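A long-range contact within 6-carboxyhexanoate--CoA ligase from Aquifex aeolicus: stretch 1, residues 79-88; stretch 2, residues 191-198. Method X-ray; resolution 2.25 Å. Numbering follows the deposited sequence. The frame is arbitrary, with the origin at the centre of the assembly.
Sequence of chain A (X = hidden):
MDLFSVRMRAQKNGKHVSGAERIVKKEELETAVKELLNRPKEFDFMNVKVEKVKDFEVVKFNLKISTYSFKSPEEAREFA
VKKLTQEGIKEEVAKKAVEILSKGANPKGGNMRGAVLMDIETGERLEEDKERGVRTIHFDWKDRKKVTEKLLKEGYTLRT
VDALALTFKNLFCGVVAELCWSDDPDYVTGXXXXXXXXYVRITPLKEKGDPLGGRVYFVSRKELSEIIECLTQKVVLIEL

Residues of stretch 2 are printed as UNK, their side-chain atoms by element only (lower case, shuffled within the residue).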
# COMPACT_ATOMS: atom_id res chain seq x y z
N PHE A 79 2.09 -12.63 15.42
CA PHE A 79 2.24 -13.38 14.17
C PHE A 79 2.86 -12.50 13.08
O PHE A 79 3.71 -12.96 12.30
CB PHE A 79 0.88 -13.92 13.74
CG PHE A 79 0.91 -14.75 12.49
CD1 PHE A 79 1.50 -16.00 12.48
CD2 PHE A 79 0.30 -14.31 11.33
CE1 PHE A 79 1.51 -16.78 11.33
CE2 PHE A 79 0.30 -15.08 10.17
CZ PHE A 79 0.91 -16.32 10.17
N ALA A 80 2.46 -11.22 13.03
CA ALA A 80 2.99 -10.33 12.01
C ALA A 80 4.51 -10.20 12.12
O ALA A 80 5.23 -10.33 11.13
CB ALA A 80 2.31 -8.96 12.12
N VAL A 81 5.01 -10.00 13.35
CA VAL A 81 6.45 -10.00 13.59
C VAL A 81 7.09 -11.30 13.12
O VAL A 81 8.17 -11.30 12.52
CB VAL A 81 6.73 -9.72 15.07
CG1 VAL A 81 8.23 -9.74 15.34
CG2 VAL A 81 6.14 -8.39 15.48
N LYS A 82 6.42 -12.43 13.36
CA LYS A 82 7.02 -13.72 13.02
C LYS A 82 7.19 -13.86 11.51
O LYS A 82 8.27 -14.24 11.04
CB LYS A 82 6.17 -14.86 13.56
CG LYS A 82 6.71 -16.23 13.21
CD LYS A 82 6.18 -17.29 14.17
CE LYS A 82 4.98 -18.03 13.61
NZ LYS A 82 5.35 -19.07 12.61
N LYS A 83 6.13 -13.56 10.75
CA LYS A 83 6.22 -13.68 9.29
C LYS A 83 7.29 -12.76 8.72
O LYS A 83 8.01 -13.14 7.78
CB LYS A 83 4.85 -13.39 8.66
CG LYS A 83 3.72 -14.37 9.12
CD LYS A 83 4.06 -15.78 8.72
CE LYS A 83 4.23 -15.89 7.22
NZ LYS A 83 4.54 -17.28 6.76
N LEU A 84 7.44 -11.56 9.30
CA LEU A 84 8.48 -10.63 8.86
C LEU A 84 9.88 -11.22 9.03
O LEU A 84 10.74 -11.04 8.15
CB LEU A 84 8.36 -9.31 9.63
CG LEU A 84 7.19 -8.41 9.21
CD1 LEU A 84 6.89 -7.26 10.20
CD2 LEU A 84 7.44 -7.87 7.80
N THR A 85 10.13 -11.92 10.14
CA THR A 85 11.48 -12.47 10.30
C THR A 85 11.73 -13.61 9.33
O THR A 85 12.88 -14.02 9.14
CB THR A 85 11.74 -12.95 11.74
OG1 THR A 85 11.07 -14.20 11.96
CG2 THR A 85 11.31 -11.92 12.77
N GLN A 86 10.69 -14.14 8.69
CA GLN A 86 10.94 -15.09 7.62
C GLN A 86 11.40 -14.43 6.34
O GLN A 86 11.62 -15.13 5.35
CB GLN A 86 9.68 -15.92 7.33
CG GLN A 86 9.10 -16.66 8.51
CD GLN A 86 7.89 -17.46 8.11
OE1 GLN A 86 7.74 -17.85 6.94
NE2 GLN A 86 6.98 -17.70 9.06
N GLU A 87 11.51 -13.10 6.31
CA GLU A 87 12.19 -12.40 5.23
C GLU A 87 13.59 -11.95 5.64
O GLU A 87 14.15 -11.03 5.05
CB GLU A 87 11.37 -11.20 4.72
CG GLU A 87 10.13 -11.56 3.88
CD GLU A 87 10.47 -12.05 2.48
OE1 GLU A 87 11.66 -12.04 2.10
OE2 GLU A 87 9.55 -12.47 1.74
N GLY A 88 14.16 -12.59 6.66
CA GLY A 88 15.49 -12.25 7.11
C GLY A 88 15.58 -11.01 7.96
O GLY A 88 16.69 -10.56 8.26
N UNK A 191 -1.94 -6.52 6.52
CA UNK A 191 -1.18 -7.57 5.86
C UNK A 191 0.31 -7.40 6.13
O UNK A 191 0.78 -6.43 6.74
c UNK A 191 -0.21 -4.18 2.05
c UNK A 191 -1.93 -5.47 3.11
c UNK A 191 -1.55 -4.38 2.36
c UNK A 191 0.35 -6.20 3.24
c UNK A 191 -1.00 -6.40 3.57
c UNK A 191 -1.45 -7.61 4.36
o UNK A 191 0.15 -3.08 1.30
c UNK A 191 0.74 -5.09 2.49
N UNK A 192 1.06 -8.37 5.64
CA UNK A 192 2.50 -8.36 5.69
C UNK A 192 2.92 -9.03 4.40
O UNK A 192 2.26 -9.97 3.95
c UNK A 192 3.25 -10.60 6.72
c UNK A 192 3.00 -9.09 6.96
c UNK A 192 4.09 -8.36 7.62
N UNK A 193 3.93 -8.49 3.72
CA UNK A 193 4.25 -9.08 2.42
C UNK A 193 5.75 -9.08 2.19
O UNK A 193 6.51 -8.34 2.82
o UNK A 193 4.11 -7.07 1.08
c UNK A 193 3.55 -8.35 1.27
N UNK A 194 6.15 -9.93 1.25
CA UNK A 194 7.55 -10.09 0.88
C UNK A 194 7.62 -11.13 -0.21
O UNK A 194 6.63 -11.81 -0.51
N UNK A 195 8.80 -11.23 -0.83
CA UNK A 195 8.90 -12.13 -1.98
C UNK A 195 8.85 -13.59 -1.54
O UNK A 195 8.38 -14.44 -2.31
c UNK A 195 10.18 -11.84 -2.78
c UNK A 195 11.25 -10.45 -4.61
c UNK A 195 11.06 -9.20 -5.45
n UNK A 195 12.19 -8.94 -6.40
c UNK A 195 10.02 -10.68 -3.75
N UNK A 196 9.28 -13.90 -0.31
CA UNK A 196 9.26 -15.28 0.18
C UNK A 196 7.97 -15.62 0.90
O UNK A 196 7.45 -16.73 0.74
c UNK A 196 12.31 -15.36 -0.62
o UNK A 196 11.55 -15.94 -1.43
o UNK A 196 13.51 -15.14 -0.86
c UNK A 196 10.44 -15.54 1.12
c UNK A 196 11.76 -14.90 0.72
N UNK A 197 7.43 -14.70 1.70
CA UNK A 197 6.23 -15.01 2.47
C UNK A 197 4.95 -14.72 1.69
O UNK A 197 3.86 -15.03 2.19
c UNK A 197 6.23 -12.73 3.54
c UNK A 197 5.99 -11.86 4.78
c UNK A 197 6.21 -14.23 3.80
c UNK A 197 7.37 -14.67 4.67
N UNK A 198 5.06 -14.14 0.50
CA UNK A 198 3.90 -13.80 -0.30
C UNK A 198 3.15 -12.63 0.30
O UNK A 198 3.73 -11.74 0.93
O HOH W 1 4.05 -17.21 4.01

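Position 191 carries one carbon and then a six-carbon ring bearing a single oxygen. Its CA-to-CB bond points away from stretch 1, and the side chain is well out of reach of it; the ring with its oxygen makes this Tyr191, whose hydroxyl is hydrogen-bonded elsewhere in the structure.

Position 192 has three side-chain carbons, one carrying the other two, and points toward the helix. One branch carbon lies 3.4 Å from CD2 of Leu84, the other 3.8 Å from CB of Lys83. The fork at the first carbon and the lack of any polar atom identify Val192.

At position 193 a single carbon is followed by an oxygen, again directed away, as alternation along a strand predicts. This is Ser193, which plays no part in the packing.

Position 194 has no side-chain atoms, so it is Gly194. An ideal CB here would point toward stretch 1 and sit 2.3 Å from OE2 of Glu87, a clash; the bare CA leaves room for that carboxylate.

Position 195 extends four carbons in a row to a nitrogen, with the end leading away from the contact: Lys195. Its backbone N is 3.0 Å from OE2 of Glu87, but the angle is too poor for a hydrogen bond.

Position 196 shows three carbons, the third carrying two oxygens. The first points toward stretch 1 and the second lies 3.2 Å from OE1 of Glu87, while the end leads away: Glu196. Its backbone N donates to OE2 of Glu87 at 2.5 Å.

Position 197 has four carbons, forked at the first, with one arm two carbons long. The one-carbon arm lies 3.5 Å from O of Lys83 and 3.7 Å from CB of Gln86. This is Ile197, whose backbone N donates to OE2 of Glu87 at 3.1 Å.

Position 198 again lacks a side chain and has a positive phi, which by itself favours glycine: Gly198. Its N and O pair with O and N of Gly194, though the bond from its N is weak.

Helix and strand run nearly parallel, their axes 8.6 Å apart at closest approach, with Val192 packed against Leu84 and Lys83. Beyond the strand, one carboxylate oxygen of Glu87 gathers two successive amides, holding the loop through its backbone. Ile197 packs against Lys83 and Gln86, and a water bridges NZ of Lys83 and O of Ile197, at 2.8 Å from each. The rule is apolar packing beside the strand, then an acid accepting from two successive backbone amides where a glycine makes room.

Stretch 2 191-198: YVSGKEIG
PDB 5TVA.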